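Local coordinates for nitrogenase iron-molybdenum cofactor biosynthesis protein NifB (Methanothermobacter thermautotrophicus, PDB 7JMA) that probably catalyses the radical SAM-dependent carbide insertion that couples two [4Fe-4S] clusters into the [8Fe-9S-C] precursor of the nitrogenase iron-molybdenum cofactor, at residues M116-L121 and V138-N143. Numbering follows the deposited sequence.
Sequences MSTNGL and VTVTVN
Met-116 to Thr-118 and Val-138 to Thr-141 run side by side as parallel strands, their directions 18° apart, and three backbone hydrogen bonds join them: Thr-139 N to Met-116 O (2.9 Å), Thr-118 N to Thr-139 O (2.8 Å) and Thr-141 N to Thr-118 O (3.1 Å). Thr-139 donates to Met-116 and accepts from Thr-118, the residues flanking its register mate Ser-117, which is the parallel pattern.

On the face carrying Met-116, Thr-118, Val-138 and Val-140, the contact is apolar. Met-116 and Val-138 lie alongside each other, CG to CG2 at 4.0 Å, while Thr-118 CG2 meets the other branch, Val-138 CG1, at 3.7 Å. That methyl can face Val-138 because Thr-118 holds OG1 anti to its backbone N (chi1 177°). The hydroxyl oxygen then accepts Gly-120 N at 2.9 Å, an ST turn, and also bonds to Asp-91. An alanine in place of Thr-118 would probably open a gap beside Val-138 CG1 and leave Gly-120 N and Asp-91 without this partner. Gly-120 itself passes close to Val-140 CG1, where a CB would be tight, and its positive phi also favours glycine. Next to it, Asn-119 OD1 accepts Leu-121 N, an Asx turn overlapping the first.

On the opposite face Ser-117 OG packs against Thr-139 CB at 3.6 Å, and a water bonded to Thr-139 OG1 gives only a weak bond to Met-116 O.

Helix 123-132 links the two strands in a beta-alpha-beta unit at the middle of the six-stranded parallel sheet of the radical SAM fold. Beyond the strand end, Asn-119 lies near Cys-38, a ligand of a [4Fe-4S] cluster that is absent from this apo model; strand 83-86 flanks Ser-117, strand 190-197 flanks Val-138 and Val-140, and helix 166-186 packs on Val-138 and Leu-121.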
ATOM      1  N   MET A 116      -5.755  -5.363   2.147  1.00 27.91           N
ATOM      2  CA  MET A 116      -5.433  -4.901   0.814  1.00 26.40           C
ATOM      3  C   MET A 116      -4.244  -3.959   0.897  1.00 26.07           C
ATOM      4  O   MET A 116      -3.934  -3.402   1.952  1.00 27.86           O
ATOM      5  CB  MET A 116      -6.639  -4.227   0.158  1.00 38.77           C
ATOM      6  CG  MET A 116      -7.053  -2.921   0.750  1.00 40.95           C
ATOM      7  SD  MET A 116      -8.013  -2.003  -0.494  1.00 41.30           S
ATOM      8  CE  MET A 116      -9.493  -2.998  -0.562  1.00 48.40           C
ATOM      9  N   SER A 117      -3.573  -3.801  -0.235  1.00 26.45           N
ATOM     10  CA  SER A 117      -2.470  -2.866  -0.343  1.00 32.89           C
ATOM     11  C   SER A 117      -2.850  -1.819  -1.370  1.00 31.27           C
ATOM     12  O   SER A 117      -3.576  -2.112  -2.325  1.00 28.25           O
ATOM     13  CB  SER A 117      -1.153  -3.561  -0.741  1.00 39.84           C
ATOM     14  OG  SER A 117      -0.855  -4.631   0.142  1.00 44.61           O
ATOM     15  N   THR A 118      -2.370  -0.594  -1.155  1.00 25.28           N
ATOM     16  CA  THR A 118      -2.695   0.493  -2.068  1.00 27.66           C
ATOM     17  C   THR A 118      -1.603   1.556  -1.981  1.00 26.69           C
ATOM     18  O   THR A 118      -0.898   1.657  -0.974  1.00 27.46           O
ATOM     19  CB  THR A 118      -4.067   1.083  -1.725  1.00 27.43           C
ATOM     20  OG1 THR A 118      -4.335   2.194  -2.574  1.00 27.82           O
ATOM     21  CG2 THR A 118      -4.076   1.591  -0.263  1.00 26.68           C
ATOM     22  N   ASN A 119      -1.467   2.350  -3.054  1.00 22.46           N
ATOM     23  CA  ASN A 119      -0.665   3.558  -2.915  1.00 22.69           C
ATOM     24  C   ASN A 119      -1.386   4.646  -2.104  1.00 27.98           C
ATOM     25  O   ASN A 119      -0.768   5.666  -1.772  1.00 24.78           O
ATOM     26  CB  ASN A 119      -0.248   4.060  -4.304  1.00 27.21           C
ATOM     27  CG  ASN A 119      -1.428   4.316  -5.215  1.00 29.18           C
ATOM     28  OD1 ASN A 119      -2.382   4.987  -4.820  1.00 25.38           O
ATOM     29  ND2 ASN A 119      -1.336   3.850  -6.482  1.00 28.84           N
ATOM     30  N   GLY A 120      -2.670   4.468  -1.789  1.00 25.89           N
ATOM     31  CA  GLY A 120      -3.398   5.444  -0.995  1.00 26.61           C
ATOM     32  C   GLY A 120      -4.018   6.613  -1.741  1.00 25.11           C
ATOM     33  O   GLY A 120      -4.730   7.415  -1.121  1.00 26.06           O
ATOM     34  N   LEU A 121      -3.794   6.742  -3.057  1.00 22.64           N
ATOM     35  CA  LEU A 121      -4.312   7.913  -3.754  1.00 23.60           C
ATOM     36  C   LEU A 121      -5.824   8.048  -3.595  1.00 25.05           C
ATOM     37  O   LEU A 121      -6.339   9.157  -3.407  1.00 27.83           O
ATOM     38  CB  LEU A 121      -3.952   7.847  -5.244  1.00 23.22           C
ATOM     39  CG  LEU A 121      -4.418   9.061  -6.048  1.00 25.33           C
ATOM     40  CD1 LEU A 121      -3.738  10.370  -5.633  1.00 29.01           C
ATOM     41  CD2 LEU A 121      -4.143   8.789  -7.548  1.00 26.32           C
ATOM     42  N   VAL A 138      -4.915  -2.459   5.981  1.00 25.45           N
ATOM     43  CA  VAL A 138      -4.521  -1.886   4.704  1.00 25.55           C
ATOM     44  C   VAL A 138      -3.046  -1.537   4.788  1.00 27.97           C
ATOM     45  O   VAL A 138      -2.600  -0.949   5.784  1.00 26.86           O
ATOM     46  CB  VAL A 138      -5.345  -0.637   4.345  1.00 24.91           C
ATOM     47  CG1 VAL A 138      -4.783   0.012   3.055  1.00 26.32           C
ATOM     48  CG2 VAL A 138      -6.816  -0.972   4.188  1.00 25.11           C
ATOM     49  N   THR A 139      -2.303  -1.917   3.758  1.00 27.77           N
ATOM     50  CA  THR A 139      -0.901  -1.563   3.616  1.00 26.39           C
ATOM     51  C   THR A 139      -0.813  -0.425   2.606  1.00 27.40           C
ATOM     52  O   THR A 139      -1.284  -0.563   1.473  1.00 28.47           O
ATOM     53  CB  THR A 139      -0.080  -2.770   3.175  1.00 32.58           C
ATOM     54  OG1 THR A 139      -0.219  -3.812   4.146  1.00 35.33           O
ATOM     55  CG2 THR A 139       1.387  -2.405   3.043  1.00 38.15           C
ATOM     56  N   VAL A 140      -0.241   0.701   3.027  1.00 24.15           N
ATOM     57  CA  VAL A 140      -0.119   1.903   2.200  1.00 26.22           C
ATOM     58  C   VAL A 140       1.357   2.107   1.894  1.00 24.19           C
ATOM     59  O   VAL A 140       2.191   2.058   2.801  1.00 27.59           O
ATOM     60  CB  VAL A 140      -0.698   3.137   2.920  1.00 27.36           C
ATOM     61  CG1 VAL A 140      -0.617   4.362   1.987  1.00 28.52           C
ATOM     62  CG2 VAL A 140      -2.148   2.891   3.370  1.00 26.83           C
ATOM     63  N   THR A 141       1.701   2.308   0.617  1.00 25.05           N
ATOM     64  CA  THR A 141       3.095   2.484   0.251  1.00 24.94           C
ATOM     65  C   THR A 141       3.403   3.975   0.264  1.00 29.85           C
ATOM     66  O   THR A 141       2.846   4.739  -0.536  1.00 29.54           O
ATOM     67  CB  THR A 141       3.372   1.852  -1.108  1.00 32.62           C
ATOM     68  OG1 THR A 141       3.178   0.435  -0.982  1.00 33.73           O
ATOM     69  CG2 THR A 141       4.822   2.115  -1.530  1.00 32.81           C
ATOM     70  N   VAL A 142       4.273   4.384   1.181  1.00 29.03           N
ATOM     71  CA  VAL A 142       4.639   5.780   1.374  1.00 27.80           C
ATOM     72  C   VAL A 142       6.146   5.859   1.233  1.00 27.02           C
ATOM     73  O   VAL A 142       6.883   5.374   2.100  1.00 31.20           O
ATOM     74  CB  VAL A 142       4.212   6.332   2.741  1.00 27.92           C
ATOM     75  CG1 VAL A 142       4.641   7.800   2.822  1.00 27.34           C
ATOM     76  CG2 VAL A 142       2.706   6.187   2.985  1.00 28.40           C
ATOM     77  N   ASN A 143       6.614   6.475   0.144  1.00 29.01           N
ATOM     78  CA  ASN A 143       8.040   6.506  -0.145  1.00 31.44           C
ATOM     79  C   ASN A 143       8.691   7.846   0.144  1.00 30.51           C
ATOM     80  O   ASN A 143       9.921   7.925   0.137  1.00 33.87           O
ATOM     81  CB  ASN A 143       8.272   6.115  -1.612  1.00 32.46           C
ATOM     82  CG  ASN A 143       7.842   4.689  -1.886  1.00 34.21           C
ATOM     83  OD1 ASN A 143       8.201   3.781  -1.140  1.00 32.39           O
ATOM     84  ND2 ASN A 143       7.052   4.486  -2.937  1.00 33.57           N
TER
HETATM   85  O   HOH W   1      -2.443  -5.439   4.145  1.00 42.39           O